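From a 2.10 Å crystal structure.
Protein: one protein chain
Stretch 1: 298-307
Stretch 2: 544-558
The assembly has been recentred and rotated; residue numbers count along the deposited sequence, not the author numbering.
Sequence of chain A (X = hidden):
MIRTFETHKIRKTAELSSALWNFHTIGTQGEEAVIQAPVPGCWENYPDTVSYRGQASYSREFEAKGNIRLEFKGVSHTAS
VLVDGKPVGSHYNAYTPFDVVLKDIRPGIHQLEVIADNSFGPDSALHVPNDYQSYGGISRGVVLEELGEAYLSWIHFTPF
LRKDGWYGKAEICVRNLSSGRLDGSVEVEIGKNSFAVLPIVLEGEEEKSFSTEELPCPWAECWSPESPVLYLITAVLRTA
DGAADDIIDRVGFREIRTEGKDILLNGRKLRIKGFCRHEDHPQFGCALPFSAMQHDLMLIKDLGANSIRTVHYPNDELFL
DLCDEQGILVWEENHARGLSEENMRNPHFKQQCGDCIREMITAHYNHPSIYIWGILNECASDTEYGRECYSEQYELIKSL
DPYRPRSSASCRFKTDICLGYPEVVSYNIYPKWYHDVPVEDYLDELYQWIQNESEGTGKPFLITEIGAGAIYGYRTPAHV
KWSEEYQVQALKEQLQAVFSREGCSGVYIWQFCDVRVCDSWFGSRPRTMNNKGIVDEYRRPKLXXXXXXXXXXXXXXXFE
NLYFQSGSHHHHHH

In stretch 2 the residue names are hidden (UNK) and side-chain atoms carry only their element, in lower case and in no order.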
# COMPACT_ATOMS: atom_id res chain seq x y z
N MET A 298 13.07 20.65 8.00
CA MET A 298 14.28 19.94 7.59
C MET A 298 14.08 19.21 6.26
O MET A 298 15.02 19.13 5.47
CB MET A 298 14.72 18.96 8.70
CG MET A 298 15.19 19.68 9.95
SD MET A 298 15.93 18.61 11.21
CE MET A 298 14.60 17.41 11.53
N LEU A 299 12.88 18.68 5.99
CA LEU A 299 12.63 18.12 4.68
C LEU A 299 12.67 19.21 3.62
O LEU A 299 13.31 19.06 2.57
CB LEU A 299 11.29 17.38 4.65
CG LEU A 299 11.20 16.16 5.56
CD1 LEU A 299 9.76 15.55 5.56
CD2 LEU A 299 12.22 15.11 5.13
N ILE A 300 12.02 20.34 3.91
CA ILE A 300 11.96 21.45 2.96
C ILE A 300 13.37 21.99 2.67
O ILE A 300 13.72 22.27 1.51
CB ILE A 300 10.99 22.52 3.49
CG1 ILE A 300 9.55 21.96 3.46
CG2 ILE A 300 11.13 23.81 2.74
CD1 ILE A 300 8.50 22.84 4.15
N LYS A 301 14.22 22.08 3.70
CA LYS A 301 15.62 22.46 3.46
C LYS A 301 16.37 21.39 2.67
O LYS A 301 17.19 21.71 1.81
CB LYS A 301 16.33 22.75 4.79
CG LYS A 301 15.97 24.10 5.38
CD LYS A 301 16.21 24.20 6.91
CE LYS A 301 17.59 23.69 7.33
NZ LYS A 301 17.89 23.94 8.81
N ASP A 302 16.11 20.10 2.96
CA ASP A 302 16.75 19.03 2.19
C ASP A 302 16.39 19.10 0.72
O ASP A 302 17.22 18.76 -0.15
CB ASP A 302 16.34 17.66 2.78
CG ASP A 302 17.07 16.48 2.11
OD1 ASP A 302 16.39 15.61 1.51
OD2 ASP A 302 18.32 16.43 2.16
N LEU A 303 15.18 19.55 0.40
CA LEU A 303 14.76 19.68 -0.99
C LEU A 303 15.44 20.84 -1.72
O LEU A 303 15.30 20.93 -2.94
CB LEU A 303 13.24 19.84 -1.03
CG LEU A 303 12.48 18.52 -0.86
CD1 LEU A 303 11.09 18.71 -0.28
CD2 LEU A 303 12.40 17.78 -2.21
N GLY A 304 16.17 21.71 -1.01
CA GLY A 304 16.80 22.86 -1.63
C GLY A 304 16.00 24.14 -1.60
O GLY A 304 16.46 25.15 -2.15
N ALA A 305 14.84 24.15 -0.94
CA ALA A 305 13.99 25.33 -0.94
C ALA A 305 14.58 26.43 -0.07
O ALA A 305 15.34 26.17 0.88
CB ALA A 305 12.58 24.99 -0.45
N ASN A 306 14.23 27.66 -0.40
CA ASN A 306 14.58 28.78 0.46
C ASN A 306 13.34 29.53 0.93
O ASN A 306 13.48 30.56 1.59
CB ASN A 306 15.56 29.73 -0.24
CG ASN A 306 14.99 30.36 -1.50
OD1 ASN A 306 13.77 30.38 -1.72
ND2 ASN A 306 15.88 30.90 -2.35
N SER A 307 12.14 29.05 0.61
CA SER A 307 10.97 29.85 0.91
C SER A 307 9.73 28.98 1.07
O SER A 307 9.62 27.90 0.48
CB SER A 307 10.77 30.91 -0.17
OG SER A 307 9.73 31.81 0.19
N UNK A 544 8.85 11.98 -7.13
CA UNK A 544 9.14 13.36 -7.53
C UNK A 544 10.00 14.12 -6.53
O UNK A 544 10.51 15.19 -6.87
c UNK A 544 7.84 14.13 -7.75
N UNK A 545 10.20 13.60 -5.32
CA UNK A 545 11.02 14.30 -4.35
C UNK A 545 12.44 14.50 -4.88
O UNK A 545 13.03 15.57 -4.71
c UNK A 545 11.01 13.51 -3.04
c UNK A 545 13.15 14.02 -1.78
c UNK A 545 13.82 14.47 -0.67
c UNK A 545 11.72 14.97 0.38
c UNK A 545 11.06 14.53 -0.73
c UNK A 545 11.75 14.07 -1.85
c UNK A 545 13.09 14.95 0.41
o UNK A 545 13.73 15.40 1.54
N UNK A 546 12.98 13.49 -5.58
CA UNK A 546 14.34 13.59 -6.08
C UNK A 546 14.44 14.54 -7.27
O UNK A 546 15.49 15.14 -7.50
c UNK A 546 15.06 11.29 -5.25
c UNK A 546 16.01 11.89 -4.20
c UNK A 546 14.88 12.21 -6.45
o UNK A 546 15.67 11.89 -2.99
o UNK A 546 17.09 12.37 -4.61
N UNK A 547 13.34 14.71 -8.02
CA UNK A 547 13.30 15.65 -9.13
C UNK A 547 13.32 17.09 -8.63
O UNK A 547 14.02 17.95 -9.18
c UNK A 547 11.60 16.64 -10.73
c UNK A 547 12.36 14.30 -11.01
c UNK A 547 12.06 15.37 -10.00
N UNK A 548 12.54 17.38 -7.58
CA UNK A 548 12.53 18.72 -7.00
C UNK A 548 13.88 19.04 -6.37
O UNK A 548 14.42 20.13 -6.54
c UNK A 548 11.51 20.17 -5.24
c UNK A 548 11.39 18.86 -5.98
c UNK A 548 10.00 18.78 -6.67
N UNK A 549 14.43 18.08 -5.63
CA UNK A 549 15.71 18.28 -4.98
C UNK A 549 16.81 18.58 -6.00
O UNK A 549 17.57 19.53 -5.85
c UNK A 549 17.35 17.08 -3.39
c UNK A 549 16.04 17.05 -4.14
n UNK A 549 18.61 14.67 -0.70
c UNK A 549 17.41 15.86 -2.48
c UNK A 549 18.65 15.83 -1.62
N UNK A 550 16.88 17.77 -7.07
CA UNK A 550 17.86 18.04 -8.12
C UNK A 550 17.71 19.45 -8.67
O UNK A 550 18.71 20.14 -8.89
o UNK A 550 18.89 15.50 -7.86
c UNK A 550 18.20 15.65 -8.89
o UNK A 550 17.87 14.71 -9.64
c UNK A 550 17.71 17.04 -9.26
N UNK A 551 16.48 19.89 -8.90
CA UNK A 551 16.26 21.22 -9.46
C UNK A 551 16.65 22.32 -8.47
O UNK A 551 17.43 23.22 -8.80
c UNK A 551 14.80 21.39 -9.88
o UNK A 551 14.55 22.73 -10.25
N UNK A 552 16.11 22.26 -7.24
CA UNK A 552 16.32 23.36 -6.30
C UNK A 552 17.76 23.41 -5.80
O UNK A 552 18.27 24.50 -5.49
o UNK A 552 10.06 25.22 -5.81
c UNK A 552 12.20 24.63 -6.76
c UNK A 552 13.95 23.76 -5.33
c UNK A 552 15.37 23.23 -5.12
c UNK A 552 13.50 24.14 -6.58
c UNK A 552 11.79 24.35 -4.42
c UNK A 552 11.35 24.73 -5.67
c UNK A 552 13.09 23.88 -4.25
N UNK A 553 18.42 22.26 -5.66
CA UNK A 553 19.82 22.25 -5.22
C UNK A 553 20.78 22.75 -6.30
O UNK A 553 21.94 23.04 -5.99
c UNK A 553 20.21 20.85 -4.79
n UNK A 553 20.19 20.57 0.21
n UNK A 553 20.03 18.27 0.52
c UNK A 553 19.56 20.39 -3.51
n UNK A 553 20.42 19.15 -1.58
c UNK A 553 20.63 20.25 -2.49
c UNK A 553 20.22 19.32 -0.28
N UNK A 554 20.34 22.87 -7.55
CA UNK A 554 21.19 23.36 -8.61
C UNK A 554 21.11 24.87 -8.77
O UNK A 554 21.64 25.42 -9.75
o UNK A 554 19.57 23.15 -10.39
c UNK A 554 20.82 22.68 -9.93
N UNK A 555 20.44 25.56 -7.86
CA UNK A 555 20.22 26.99 -8.03
C UNK A 555 20.46 27.66 -6.70
O UNK A 555 20.21 27.07 -5.64
c UNK A 555 18.81 27.28 -8.54
c UNK A 555 19.21 27.93 -10.95
c UNK A 555 18.52 26.95 -10.01
c UNK A 555 17.04 26.98 -10.24
N UNK A 556 20.95 28.89 -6.76
CA UNK A 556 21.21 29.67 -5.57
C UNK A 556 20.02 30.55 -5.21
O UNK A 556 18.97 30.51 -5.85
N UNK A 557 20.21 31.36 -4.17
CA UNK A 557 19.16 32.25 -3.71
C UNK A 557 19.03 33.54 -4.51
O UNK A 557 18.02 34.25 -4.36
o UNK A 557 18.55 30.44 -1.73
n UNK A 557 20.03 31.33 -0.30
c UNK A 557 19.28 31.36 -1.39
c UNK A 557 19.39 32.58 -2.25
N UNK A 558 20.01 33.86 -5.36
CA UNK A 558 19.99 35.14 -6.05
C UNK A 558 20.34 34.95 -7.51
O UNK A 558 21.10 34.05 -7.87
c UNK A 558 20.97 36.12 -5.43
c UNK A 558 20.84 36.20 -3.94
c UNK A 558 20.58 36.35 -1.20
c UNK A 558 19.88 37.00 -3.37
c UNK A 558 21.68 35.46 -3.11
c UNK A 558 19.75 37.09 -2.00
o UNK A 558 20.43 36.44 0.15
c UNK A 558 21.55 35.53 -1.75
O HOH W 1 20.04 14.48 2.44
O HOH W 2 16.97 12.88 1.39

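Position 544 carries a single side-chain carbon, out of reach of stretch 1, and is A544. At 545 one carbon leads to a ring of six carbons bearing an oxygen; the oxygen reaches D302 OD1 and the ring lies against L303 CD2, which identifies Y545. Its hydroxyl donates a hydrogen bond to D302, 2.7 Å from Y545 OH to D302 OD1, and D302 OD1 lies at the edge of the ring, near its plane. One face of the same ring is covered by L303, whose CD2 sits 3.6 Å from the centroid of the Y545 ring and only 3° off its normal, a nearly ideal CH-pi contact.

Position 546 has three carbons, the third carrying two oxygens; its CA-to-CB bond points away from stretch 1 and it makes no contact there, as E546. Three carbons forked at the first mark 547 as a β-branched hydrocarbon, V547, which also points away. The same pattern recurs at 548, but here one branch meets stretch 1: this is V548, with CG1 4.0 Å from L303 CD2.

At 549 four carbons run in a row to a terminal nitrogen. The nitrogen faces the carboxylate of D302, with two waters close by on the same side, and the residue is K549, extended with all four chi angles t. K549 NZ forms a salt bridge with D302, donating to OD1 at 3.3 Å and weakly to OD2 at 3.4 Å. Water 1 donates to D302 OD2 and water 2 to D302 OD1, and each weakly accepts from K549 NZ, so the long ion pair is reinforced by solvent. The backbone takes part too, K549 CA lying 3.4 Å from L303 O in a nearly linear CA-H...O contact.

Two carbons, the second with two oxygens, make 550 D550, exposed and pointing away. One carbon and one oxygen at 551 give S551, also without contact. Position 552 again has one carbon, then a six-carbon ring bearing an oxygen; the first carbon meets L303 O and the ring lies by A305. This is Y552, which points toward stretch 1, with CB 3.2 Å from L303 O and CD2 4.0 Å from A305 CB.

Position 553 has three carbons, a nitrogen and a carbon bearing two more nitrogens, and the tip reaches D302: R553. Its NH2 forms a salt bridge with D302 OD2 at 3.0 Å, while D302 O lies over one face of the guanidinium. The carbon and oxygen at 554 belong to S554, whose OG bonds back to S551 O. Four carbons forked at the second give L555, and the bare backbone at 556 is G556. At 557 two carbons end in one oxygen and one nitrogen, and this end meets the side chain of N306; the residue is N557, whose OD1 accepts from N306 ND2 at 2.8 Å. Position 558, another hydroxylated six-membered ring, is Y558, out of contact.

The contact centres on D302, which gathers a tyrosine hydroxyl and two cationic side chains, beside the apolar packing of L303. G304 closes the preceding helix in a Schellman motif with positive phi; a CB there would clash with Y552 CB and R553 N, so its absence permits the close backbone approach.

Stretch 2 (544-558) AYEVVKDSYRSLGNY
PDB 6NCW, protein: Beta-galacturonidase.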